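Side-chain contact in peptide ABC transporter permease (Staphylococcus hominis, PDB 6EXS), which probably carries peptides across the cell membrane and binds a thioalcohol-conjugated peptide related to the precursors of human axillary malodour: residues Leu451-Leu454 and Ile455-Leu458. Residues are numbered along the deposited sequence; the frame is centred on the assembly and turned at random.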
loop_
_atom_site.group_PDB
_atom_site.type_symbol
_atom_site.label_atom_id
_atom_site.label_comp_id
_atom_site.label_asym_id
_atom_site.label_seq_id
_atom_site.Cartn_x
_atom_site.Cartn_y
_atom_site.Cartn_z
ATOM N N LEU A 451 -2.683 -1.867 17.117
ATOM C CA LEU A 451 -2.514 -0.501 17.632
ATOM C C LEU A 451 -3.846 0.247 17.770
ATOM O O LEU A 451 -4.032 0.971 18.750
ATOM C CB LEU A 451 -1.572 0.274 16.687
ATOM C CG LEU A 451 -0.721 1.423 17.248
ATOM C CD1 LEU A 451 0.227 0.938 18.360
ATOM C CD2 LEU A 451 0.109 2.054 16.132
ATOM N N VAL A 452 -4.775 0.047 16.798
ATOM C CA VAL A 452 -6.111 0.676 16.746
ATOM C C VAL A 452 -6.945 0.365 17.987
ATOM O O VAL A 452 -7.858 1.133 18.295
ATOM C CB VAL A 452 -6.906 0.394 15.447
ATOM C CG1 VAL A 452 -6.286 1.114 14.260
ATOM C CG2 VAL A 452 -7.051 -1.106 15.182
ATOM N N LYS A 453 -6.604 -0.736 18.706
ATOM C CA LYS A 453 -7.239 -1.175 19.954
ATOM C C LYS A 453 -6.865 -0.267 21.146
ATOM O O LYS A 453 -7.469 -0.402 22.204
ATOM C CB LYS A 453 -6.899 -2.644 20.269
ATOM C CG LYS A 453 -7.432 -3.643 19.250
ATOM C CD LYS A 453 -6.811 -5.015 19.427
ATOM C CE LYS A 453 -7.488 -6.046 18.558
ATOM N NZ LYS A 453 -6.867 -7.389 18.713
ATOM N N LEU A 454 -5.888 0.655 20.979
ATOM C CA LEU A 454 -5.462 1.592 22.027
ATOM C C LEU A 454 -6.335 2.854 22.120
ATOM O O LEU A 454 -6.276 3.540 23.138
ATOM C CB LEU A 454 -3.991 1.999 21.838
ATOM C CG LEU A 454 -2.943 1.041 22.366
ATOM C CD1 LEU A 454 -1.628 1.282 21.690
ATOM C CD2 LEU A 454 -2.789 1.165 23.875
ATOM N N ILE A 455 -7.125 3.158 21.065
ATOM C CA ILE A 455 -8.016 4.328 20.965
ATOM C C ILE A 455 -9.051 4.376 22.114
ATOM O O ILE A 455 -9.243 5.447 22.700
ATOM C CB ILE A 455 -8.669 4.430 19.553
ATOM C CG1 ILE A 455 -7.582 4.654 18.460
ATOM C CG2 ILE A 455 -9.760 5.533 19.505
ATOM C CD1 ILE A 455 -7.976 4.261 16.999
ATOM N N LYS A 456 -9.692 3.229 22.446
ATOM C CA LYS A 456 -10.666 3.158 23.542
ATOM C C LYS A 456 -9.996 3.347 24.928
ATOM O O LYS A 456 -10.394 4.294 25.616
ATOM C CB LYS A 456 -11.573 1.903 23.496
ATOM C CG LYS A 456 -11.115 0.803 22.540
ATOM C CD LYS A 456 -11.831 -0.529 22.725
ATOM C CE LYS A 456 -11.143 -1.641 21.957
ATOM N NZ LYS A 456 -9.844 -2.036 22.572
ATOM N N PRO A 457 -8.961 2.559 25.353
ATOM C CA PRO A 457 -8.372 2.797 26.684
ATOM C C PRO A 457 -7.613 4.112 26.857
ATOM O O PRO A 457 -7.678 4.681 27.948
ATOM C CB PRO A 457 -7.455 1.591 26.896
ATOM C CG PRO A 457 -7.118 1.132 25.540
ATOM C CD PRO A 457 -8.337 1.382 24.713
ATOM N N LEU A 458 -6.898 4.597 25.813
ATOM C CA LEU A 458 -6.132 5.846 25.925
ATOM C C LEU A 458 -6.964 7.109 25.712
ATOM O O LEU A 458 -6.659 8.149 26.298
ATOM C CB LEU A 458 -4.920 5.878 24.967
ATOM C CG LEU A 458 -3.803 4.843 25.144
ATOM C CD1 LEU A 458 -2.786 4.968 24.021
ATOM C CD2 LEU A 458 -3.090 4.986 26.492
#
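Leu-454 and Leu-458, one turn apart, are joined by a backbone bond from Leu-458 N to Leu-454 O (2.9 Å, 158° at the hydrogen), while just before it a tighter 3-10 turn closes from Leu-454 N to Leu-451 O. Beside the Leu-458 N to Leu-454 O bond the two leucine side chains run side by side in the same direction, CD2 of Leu-454 lying 3.8 Å from CD1 of Leu-458; branched apolar chains suit this flank, where Leu-458 also touches Phe-466. The ring of Pro-457 takes the place of an amide hydrogen: its CD sits 3.2 Å from Lys-453 O, which therefore gets no i to i+4 backbone bond. Lys-456 makes up for this, reaching back so that its NZ donates to Lys-453 O at 2.9 Å, in the carbonyl plane and on a lone pair. The chain is extended from CB to CE and bends at its last torsion (chi4 72°), which helps to bring NZ back to the carbonyl. Lys-453 sends its own ammonium elsewhere, into a salt bridge with Asp-250. Ile-455 turns its CG1 branch back along the chain, beside its own backbone N (chi1 -63°), and lays CD1 3.4 Å from Val-452 O. As apolar chains, Val-452 and Ile-455 suit this side, where both touch Val-308 and the helix 56-72. The arrangement is a 3-10 turn running into a short proline-containing helical turn, the connection between the transmembrane helices 430-451 and 460-479 of a major facilitator superfamily fold.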